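Local coordinates for cytochrome c6 (Synechococcus sp., PDB 4EIE), which probably carries electrons through a covalently attached heme c, as expected of a photosynthetic c6-type cytochrome, at residues Gly40-Thr52 with Ile70-Gln82. Sequence-based numbering, arbitrary orientation.
Sequences GYTSVEAIANLVT and IQAVSQYVLQQSQ. With HEC (heme c), chain B.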
ATOM      1  N   GLY A  40       0.591  -2.721  12.033  1.00  9.22           N
ATOM      2  CA  GLY A  40       1.892  -2.078  12.121  1.00  9.27           C
ATOM      3  C   GLY A  40       2.382  -1.424  10.871  1.00  8.73           C
ATOM      4  O   GLY A  40       3.582  -1.074  10.773  1.00  9.10           O
ATOM      5  N   TYR A  41       1.520  -1.196   9.879  1.00  8.45           N
ATOM      6  CA  TYR A  41       1.915  -0.497   8.654  1.00  8.39           C
ATOM      7  C   TYR A  41       1.772   0.996   8.886  1.00  9.07           C
ATOM      8  O   TYR A  41       0.907   1.696   8.366  1.00  9.23           O
ATOM      9  CB  TYR A  41       1.020  -0.966   7.492  0.75  9.27           C
ATOM     10  CG  TYR A  41       1.289  -2.392   7.131  0.75  8.26           C
ATOM     11  CD1 TYR A  41       2.478  -2.734   6.516  0.75  8.35           C
ATOM     12  CD2 TYR A  41       0.409  -3.427   7.422  0.75  8.87           C
ATOM     13  CE1 TYR A  41       2.771  -4.037   6.188  0.75  9.91           C
ATOM     14  CE2 TYR A  41       0.724  -4.732   7.140  0.75  9.36           C
ATOM     15  CZ  TYR A  41       1.915  -5.035   6.548  0.75  8.94           C
ATOM     16  OH  TYR A  41       2.226  -6.338   6.269  0.75 11.94           O
ATOM     17  N   THR A  42       2.722   1.498   9.677  1.00  9.08           N
ATOM     18  CA  THR A  42       2.719   2.844  10.215  1.00 10.19           C
ATOM     19  C   THR A  42       4.060   3.546   9.933  1.00 10.05           C
ATOM     20  O   THR A  42       4.342   4.601  10.496  1.00 11.57           O
ATOM     21  CB  THR A  42       2.420   2.829  11.695  1.00 11.24           C
ATOM     22  OG1 THR A  42       3.443   2.043  12.320  1.00 12.95           O
ATOM     23  CG2 THR A  42       1.071   2.278  12.007  1.00 12.36           C
ATOM     24  N   SER A  43       4.827   3.004   8.983  1.00  9.94           N
ATOM     25  CA  SER A  43       6.065   3.586   8.503  1.00 10.13           C
ATOM     26  C   SER A  43       6.181   3.304   7.026  1.00  9.37           C
ATOM     27  O   SER A  43       5.612   2.362   6.500  1.00  9.46           O
ATOM     28  CB  SER A  43       7.270   3.030   9.233  1.00 11.13           C
ATOM     29  OG  SER A  43       7.452   1.672   8.842  1.00 11.88           O
ATOM     30  N   VAL A  44       6.970   4.150   6.359  1.00  9.93           N
ATOM     31  CA  VAL A  44       7.249   3.920   4.956  1.00  9.97           C
ATOM     32  C   VAL A  44       7.941   2.556   4.815  1.00  9.87           C
ATOM     33  O   VAL A  44       7.588   1.807   3.892  1.00 10.50           O
ATOM     34  CB  VAL A  44       8.116   5.025   4.398  1.00 11.77           C
ATOM     35  CG1 VAL A  44       8.531   4.705   2.944  1.00 13.89           C
ATOM     36  CG2 VAL A  44       7.380   6.368   4.446  1.00 13.99           C
ATOM     37  N   GLU A  45       8.871   2.245   5.664  1.00 10.55           N
ATOM     38  CA  GLU A  45       9.623   1.022   5.520  1.00 12.25           C
ATOM     39  C   GLU A  45       8.742  -0.208   5.673  1.00 10.18           C
ATOM     40  O   GLU A  45       8.903  -1.159   4.909  1.00 11.31           O
ATOM     41  CB  GLU A  45      10.696   1.003   6.588  0.75 12.98           C
ATOM     42  CG  GLU A  45      11.531  -0.202   6.667  0.50 14.10           C
ATOM     43  N   ALA A  46       7.804  -0.214   6.618  1.00  9.96           N
ATOM     44  CA  ALA A  46       6.932  -1.362   6.782  1.00  9.73           C
ATOM     45  C   ALA A  46       6.115  -1.594   5.522  1.00  9.11           C
ATOM     46  O   ALA A  46       5.939  -2.729   5.069  1.00 10.25           O
ATOM     47  CB  ALA A  46       6.024  -1.147   7.989  1.00 10.99           C
ATOM     48  N   ILE A  47       5.568  -0.528   4.975  1.00  8.22           N
ATOM     49  CA  ILE A  47       4.775  -0.635   3.770  1.00  8.10           C
ATOM     50  C   ILE A  47       5.596  -1.061   2.566  1.00  7.79           C
ATOM     51  O   ILE A  47       5.209  -1.945   1.820  1.00  8.22           O
ATOM     52  CB  ILE A  47       4.005   0.684   3.521  1.00  8.26           C
ATOM     53  CG1 ILE A  47       3.007   0.953   4.638  1.00  8.27           C
ATOM     54  CG2 ILE A  47       3.283   0.664   2.169  1.00  8.58           C
ATOM     55  CD1 ILE A  47       2.554   2.391   4.741  1.00  9.34           C
ATOM     56  N   ALA A  48       6.774  -0.439   2.416  1.00  8.00           N
ATOM     57  CA  ALA A  48       7.646  -0.767   1.304  1.00  8.75           C
ATOM     58  C   ALA A  48       8.071  -2.217   1.358  1.00  7.99           C
ATOM     59  O   ALA A  48       8.163  -2.870   0.327  1.00  8.51           O
ATOM     60  CB  ALA A  48       8.879   0.152   1.301  1.00  9.33           C
ATOM     61  N   ASN A  49       8.326  -2.747   2.554  1.00  7.89           N
ATOM     62  CA  ASN A  49       8.729  -4.162   2.640  1.00  8.67           C
ATOM     63  C   ASN A  49       7.634  -5.055   2.114  1.00  8.35           C
ATOM     64  O   ASN A  49       7.906  -6.029   1.395  1.00  9.46           O
ATOM     65  CB  ASN A  49       9.078  -4.528   4.071  1.00  9.39           C
ATOM     66  CG  ASN A  49      10.425  -3.971   4.519  1.00 11.51           C
ATOM     67  OD1 ASN A  49      11.235  -3.590   3.709  1.00 14.94           O
ATOM     68  ND2 ASN A  49      10.638  -3.968   5.827  1.00 13.08           N
ATOM     69  N   LEU A  50       6.384  -4.790   2.470  1.00  8.24           N
ATOM     70  CA  LEU A  50       5.246  -5.577   1.993  1.00  8.31           C
ATOM     71  C   LEU A  50       5.092  -5.426   0.490  1.00  7.84           C
ATOM     72  O   LEU A  50       4.888  -6.401  -0.223  1.00  8.98           O
ATOM     73  CB  LEU A  50       3.996  -5.179   2.687  1.00  8.50           C
ATOM     74  CG  LEU A  50       2.713  -5.849   2.178  1.00 10.55           C
ATOM     75  CD1 LEU A  50       2.763  -7.359   2.203  1.00 12.45           C
ATOM     76  CD2 LEU A  50       1.518  -5.331   2.885  1.00 14.55           C
ATOM     77  N   VAL A  51       5.135  -4.197  -0.019  1.00  8.25           N
ATOM     78  CA  VAL A  51       4.960  -4.007  -1.456  1.00  8.45           C
ATOM     79  C   VAL A  51       6.026  -4.749  -2.202  1.00  8.57           C
ATOM     80  O   VAL A  51       5.778  -5.343  -3.249  1.00  9.10           O
ATOM     81  CB  VAL A  51       4.981  -2.498  -1.763  1.00  8.61           C
ATOM     82  CG1 VAL A  51       5.038  -2.258  -3.241  1.00  9.61           C
ATOM     83  CG2 VAL A  51       3.700  -1.828  -1.194  1.00  9.45           C
ATOM     84  N   THR A  52       7.274  -4.707  -1.721  1.00  8.52           N
ATOM     85  CA  THR A  52       8.384  -5.332  -2.416  1.00  8.83           C
ATOM     86  C   THR A  52       8.201  -6.862  -2.471  1.00  8.68           C
ATOM     87  O   THR A  52       8.383  -7.482  -3.522  1.00  9.52           O
ATOM     88  CB  THR A  52       9.694  -4.955  -1.739  1.00  8.70           C
ATOM     89  OG1 THR A  52       9.822  -3.545  -1.714  1.00  9.65           O
ATOM     90  CG2 THR A  52      10.875  -5.516  -2.483  1.00 11.02           C
ATOM     91  N   ILE A  70       8.442   2.202  -5.417  1.00  9.20           N
ATOM     92  CA  ILE A  70       7.959   1.566  -4.196  1.00  8.90           C
ATOM     93  C   ILE A  70       7.996   2.542  -3.017  1.00  8.79           C
ATOM     94  O   ILE A  70       7.049   2.638  -2.257  1.00  9.01           O
ATOM     95  CB  ILE A  70       8.677   0.251  -3.934  1.00  9.43           C
ATOM     96  CG1 ILE A  70       8.353  -0.766  -5.017  1.00  9.87           C
ATOM     97  CG2 ILE A  70       8.350  -0.253  -2.533  1.00  9.96           C
ATOM     98  CD1 ILE A  70       9.155  -2.048  -4.981  1.00 11.03           C
ATOM     99  N   GLN A  71       9.068   3.312  -2.916  1.00  9.63           N
ATOM    100  CA  GLN A  71       9.113   4.325  -1.867  1.00 10.47           C
ATOM    101  C   GLN A  71       8.009   5.340  -2.046  1.00 10.17           C
ATOM    102  O   GLN A  71       7.377   5.722  -1.057  1.00 10.58           O
ATOM    103  CB  GLN A  71      10.475   5.032  -1.815  1.00 11.74           C
ATOM    104  CG  GLN A  71      11.607   4.175  -1.382  1.00 13.28           C
ATOM    105  CD  GLN A  71      11.513   3.720   0.039  1.00 14.92           C
ATOM    106  OE1 GLN A  71      11.489   2.509   0.311  1.00 17.35           O
ATOM    107  NE2 GLN A  71      11.396   4.648   0.946  1.00 17.54           N
ATOM    108  N   ALA A  72       7.800   5.810  -3.277  1.00 10.27           N
ATOM    109  CA  ALA A  72       6.824   6.831  -3.475  1.00 10.34           C
ATOM    110  C   ALA A  72       5.398   6.350  -3.154  1.00  9.30           C
ATOM    111  O   ALA A  72       4.633   7.047  -2.502  1.00  9.88           O
ATOM    112  CB  ALA A  72       6.883   7.361  -4.903  1.00 12.13           C
ATOM    113  N   VAL A  73       5.044   5.164  -3.632  1.00  8.71           N
ATOM    114  CA  VAL A  73       3.693   4.670  -3.370  1.00  8.48           C
ATOM    115  C   VAL A  73       3.532   4.360  -1.861  1.00  7.81           C
ATOM    116  O   VAL A  73       2.448   4.509  -1.314  1.00  8.72           O
ATOM    117  CB  VAL A  73       3.324   3.499  -4.268  1.00  8.83           C
ATOM    118  CG1 VAL A  73       4.013   2.173  -3.886  1.00  9.51           C
ATOM    119  CG2 VAL A  73       1.813   3.318  -4.289  1.00 10.22           C
ATOM    120  N   SER A  74       4.604   3.928  -1.213  1.00  8.46           N
ATOM    121  CA  SER A  74       4.543   3.622   0.188  1.00  8.37           C
ATOM    122  C   SER A  74       4.293   4.867   1.018  1.00  8.27           C
ATOM    123  O   SER A  74       3.518   4.839   1.966  1.00  8.97           O
ATOM    124  CB  SER A  74       5.801   2.884   0.645  1.00  8.81           C
ATOM    125  OG  SER A  74       5.890   1.603   0.022  1.00  9.29           O
ATOM    126  N   GLN A  75       4.963   5.958   0.671  1.00  8.75           N
ATOM    127  CA  GLN A  75       4.705   7.235   1.321  1.00  8.81           C
ATOM    128  C   GLN A  75       3.268   7.665   1.083  1.00  9.38           C
ATOM    129  O   GLN A  75       2.580   8.127   2.015  1.00  9.79           O
ATOM    130  CB  GLN A  75       5.667   8.288   0.809  1.00  9.71           C
ATOM    131  CG  GLN A  75       5.374   9.704   1.309  1.00 11.29           C
ATOM    132  CD  GLN A  75       5.465   9.823   2.817  1.00 11.53           C
ATOM    133  OE1 GLN A  75       6.454   9.423   3.424  0.50 12.88           O
ATOM    134  NE2 GLN A  75       4.453  10.459   3.416  0.50 10.11           N
ATOM    135  N   TYR A  76       2.761   7.532  -0.137  1.00  9.12           N
ATOM    136  CA  TYR A  76       1.362   7.905  -0.411  1.00  9.46           C
ATOM    137  C   TYR A  76       0.413   7.114   0.474  1.00  8.54           C
ATOM    138  O   TYR A  76      -0.488   7.663   1.103  1.00  9.62           O
ATOM    139  CB  TYR A  76       1.071   7.675  -1.891  1.00  9.92           C
ATOM    140  CG  TYR A  76      -0.369   7.881  -2.238  1.00 10.28           C
ATOM    141  CD1 TYR A  76      -0.897   9.190  -2.313  1.00 12.19           C
ATOM    142  CD2 TYR A  76      -1.200   6.830  -2.543  1.00 11.09           C
ATOM    143  CE1 TYR A  76      -2.228   9.408  -2.649  1.00 13.46           C
ATOM    144  CE2 TYR A  76      -2.574   7.053  -2.847  1.00 11.96           C
ATOM    145  CZ  TYR A  76      -3.017   8.343  -2.922  1.00 13.02           C
ATOM    146  OH  TYR A  76      -4.331   8.578  -3.252  1.00 17.04           O
ATOM    147  N   VAL A  77       0.604   5.797   0.533  1.00  8.86           N
ATOM    148  CA  VAL A  77      -0.242   4.972   1.354  1.00  8.43           C
ATOM    149  C   VAL A  77      -0.151   5.325   2.817  1.00  8.81           C
ATOM    150  O   VAL A  77      -1.162   5.364   3.529  1.00  9.54           O
ATOM    151  CB  VAL A  77       0.056   3.484   1.108  1.00  8.42           C
ATOM    152  CG1 VAL A  77      -0.621   2.574   2.132  1.00  8.82           C
ATOM    153  CG2 VAL A  77      -0.393   3.101  -0.281  1.00  9.57           C
ATOM    154  N   LEU A  78       1.060   5.592   3.287  1.00  8.83           N
ATOM    155  CA  LEU A  78       1.224   5.994   4.694  1.00  8.82           C
ATOM    156  C   LEU A  78       0.416   7.243   4.995  1.00  9.72           C
ATOM    157  O   LEU A  78      -0.367   7.304   5.951  1.00 10.05           O
ATOM    158  CB  LEU A  78       2.694   6.210   5.036  1.00  9.56           C
ATOM    159  CG  LEU A  78       2.924   6.611   6.508  1.00 10.20           C
ATOM    160  CD1 LEU A  78       2.502   5.529   7.441  1.00 11.58           C
ATOM    161  CD2 LEU A  78       4.422   6.903   6.727  1.00 11.29           C
ATOM    162  N   GLN A  79       0.585   8.271   4.175  1.00  9.48           N
ATOM    163  CA  GLN A  79      -0.087   9.527   4.424  1.00 10.94           C
ATOM    164  C   GLN A  79      -1.592   9.374   4.352  1.00 11.31           C
ATOM    165  O   GLN A  79      -2.320   9.886   5.209  1.00 11.63           O
ATOM    166  CB  GLN A  79       0.552  10.702   3.706  0.60 12.56           C
ATOM    167  CG  GLN A  79       0.393  10.648   2.253  0.60 12.08           C
ATOM    168  CD  GLN A  79       1.290  11.646   1.529  0.50 12.43           C
ATOM    169  OE1 GLN A  79       2.464  11.826   1.898  0.50 12.21           O
ATOM    170  NE2 GLN A  79       0.733  12.324   0.512  0.50 13.62           N
ATOM    171  N   GLN A  80      -2.087   8.634   3.360  1.00 10.84           N
ATOM    172  CA  GLN A  80      -3.523   8.437   3.211  0.75 10.01           C
ATOM    173  C   GLN A  80      -4.096   7.646   4.400  1.00 11.74           C
ATOM    174  O   GLN A  80      -5.175   7.975   4.934  1.00 13.58           O
ATOM    175  CB  GLN A  80      -3.836   7.725   1.878  1.00 11.06           C
ATOM    176  CG  GLN A  80      -3.535   8.543   0.645  1.00 13.57           C
ATOM    177  CD  GLN A  80      -4.492   9.634   0.418  1.00 16.47           C
ATOM    178  OE1 GLN A  80      -4.207  10.763   0.730  1.00 20.27           O
ATOM    179  NE2 GLN A  80      -5.583   9.316  -0.231  1.00 20.59           N
ATOM    180  N   SER A  81      -3.405   6.615   4.812  1.00 11.13           N
ATOM    181  CA  SER A  81      -3.906   5.756   5.874  1.00 11.50           C
ATOM    182  C   SER A  81      -4.009   6.497   7.189  1.00 13.99           C
ATOM    183  O   SER A  81      -4.892   6.243   7.980  1.00 14.87           O
ATOM    184  CB  SER A  81      -2.995   4.527   6.071  1.00 12.13           C
ATOM    185  OG  SER A  81      -1.720   4.823   6.569  1.00 15.29           O
ATOM    186  N   GLN A  82      -3.073   7.427   7.418  0.75 15.00           N
ATOM    187  CA  GLN A  82      -2.898   8.071   8.718  0.75 15.64           C
ATOM    188  C   GLN A  82      -3.950   9.108   8.822  0.75 18.17           C
ATOM    189  O   GLN A  82      -4.217   9.547   9.928  0.75 20.38           O
ATOM    190  CB  GLN A  82      -1.494   8.693   8.935  0.75 14.33           C
ATOM    191  CG  GLN A  82      -0.342   7.698   9.057  0.75 15.49           C
ATOM    192  CD  GLN A  82      -0.126   7.276  10.459  0.65 17.21           C
ATOM    193  OE1 GLN A  82       0.043   6.077  10.766  0.65 18.60           O
ATOM    194  NE2 GLN A  82      -0.057   8.256  11.336  0.65 21.12           N
TER
HETATM  195 FE   HEC B 101      -2.201  -4.847  -1.269  1.00  7.07          FE
HETATM  196  CHA HEC B 101      -2.486  -5.993   1.894  1.00  7.60           C
HETATM  197  CHB HEC B 101      -0.476  -2.132  -0.142  1.00  7.45           C
HETATM  198  CHC HEC B 101      -1.588  -3.888  -4.476  1.00  7.75           C
HETATM  199  CHD HEC B 101      -4.235  -7.308  -2.357  1.00  7.58           C
HETATM  200  NA  HEC B 101      -1.670  -4.180   0.515  1.00  6.72           N
HETATM  201  C1A HEC B 101      -1.912  -4.766   1.735  1.00  7.60           C
HETATM  202  C2A HEC B 101      -1.408  -3.955   2.800  1.00  7.88           C
HETATM  203  C3A HEC B 101      -0.824  -2.866   2.225  1.00  7.71           C
HETATM  204  C4A HEC B 101      -0.967  -3.024   0.807  1.00  7.54           C
HETATM  205  CMA HEC B 101      -0.110  -1.723   2.891  1.00  9.03           C
HETATM  206  CAA HEC B 101      -1.549  -4.257   4.272  1.00  8.17           C
HETATM  207  CBA HEC B 101      -2.916  -3.812   4.783  1.00  8.28           C
HETATM  208  CGA HEC B 101      -3.226  -4.211   6.195  1.00  8.84           C
HETATM  209  O1A HEC B 101      -2.549  -5.049   6.793  1.00 11.09           O
HETATM  210  O2A HEC B 101      -4.266  -3.718   6.772  1.00  9.60           O
HETATM  211  NB  HEC B 101      -1.208  -3.353  -2.143  1.00  6.81           N
HETATM  212  C1B HEC B 101      -0.576  -2.323  -1.516  1.00  7.17           C
HETATM  213  C2B HEC B 101       0.032  -1.428  -2.484  1.00  7.26           C
HETATM  214  C3B HEC B 101      -0.197  -1.974  -3.690  1.00  7.30           C
HETATM  215  C4B HEC B 101      -1.006  -3.161  -3.465  1.00  6.91           C
HETATM  216  CMB HEC B 101       0.722  -0.154  -2.156  1.00  8.40           C
HETATM  217  CAB HEC B 101       0.215  -1.502  -5.089  1.00  7.68           C
HETATM  218  CBB HEC B 101       1.681  -1.479  -5.303  1.00  8.31           C
HETATM  219  NC  HEC B 101      -2.800  -5.500  -3.054  1.00  7.67           N
HETATM  220  C1C HEC B 101      -2.525  -4.918  -4.251  1.00  7.42           C
HETATM  221  C2C HEC B 101      -3.334  -5.494  -5.287  1.00  7.86           C
HETATM  222  C3C HEC B 101      -4.092  -6.429  -4.705  1.00  8.35           C
HETATM  223  C4C HEC B 101      -3.742  -6.457  -3.299  1.00  7.67           C
HETATM  224  CMC HEC B 101      -3.376  -4.960  -6.709  1.00  8.81           C
HETATM  225  CAC HEC B 101      -5.184  -7.305  -5.313  1.00  8.56           C
HETATM  226  CBC HEC B 101      -4.739  -8.121  -6.434  1.00  8.79           C
HETATM  227  ND  HEC B 101      -3.154  -6.360  -0.413  1.00  7.01           N
HETATM  228  C1D HEC B 101      -3.896  -7.353  -1.020  1.00  7.46           C
HETATM  229  C2D HEC B 101      -4.226  -8.396  -0.142  1.00  8.35           C
HETATM  230  C3D HEC B 101      -3.660  -8.058   1.078  1.00  7.96           C
HETATM  231  C4D HEC B 101      -3.052  -6.787   0.902  1.00  7.70           C
HETATM  232  CMD HEC B 101      -4.982  -9.647  -0.476  1.00  9.32           C
HETATM  233  CAD HEC B 101      -3.651  -8.890   2.331  1.00  9.23           C
HETATM  234  CBD HEC B 101      -2.333  -9.648   2.445  1.00 10.02           C
HETATM  235  CGD HEC B 101      -2.411 -10.576   3.633  1.00 12.97           C
HETATM  236  O1D HEC B 101      -2.764 -11.745   3.502  1.00 16.30           O
HETATM  237  O2D HEC B 101      -2.242 -10.139   4.749  1.00 22.03           O
HETATM  238  O   HOH W   1      -0.770   3.883   8.934  1.00 10.94           O
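The flat amides of Gln71 and Gln75 flank Val44. Val44 crosses the end of Gln71 at about a right angle, its CG1 lying 3.5 Å from Gln71 NE2, while its other methyl, CG2, lies 3.4 Å from Gln75 OE1. The Tyr41 ring turns from helix 67-82 to the heme: one face is covered by the heme propionate carbon CAA; the backbone of Ala46 meets the ring edge in plane. No direct hydrogen bond joins segments 40-52 and 70-82; the interface is made by interlocking side chains. Val44 sits as a knob among Gln71, Ser74, Gln75 and Leu78, and Ser74 enters the reciprocal hole formed by Val44, Ile47, Ala48 and Val51. The Ser74 hydroxyl can be buried there because it donates to Ile70 O, one turn back (2.8 Å from OG); its torsion, with OG anti to the carbonyl carbon (chi1 -65°), allows this while laying OG 3.2 Å from Ala48 CA. One turn after Ser74, Ile47 CD1 packs 3.8 Å from Leu78 CB; one turn before it, Ile70 CG2 touches Ala48 CB and Val51 CG1, both at 3.9 Å. Ahead of the first turn of helix 44-53, one water is hydrogen-bonded to Tyr41 O, Ser81 OG and Gln82 OE1, bridging loop and helix; with two protons it can donate to only two of these at a time. Val51 CG2 is 3.5 Å from heme CMB, which Val77 CG2 also contacts, and Met36 covers Ile47 and Val77. The axes of segments 44-52 and 70-82 approach to 8.5 Å, their N-to-C directions 124° apart, within the helical shell of the class I cytochrome c fold, lining one side of the heme pocket.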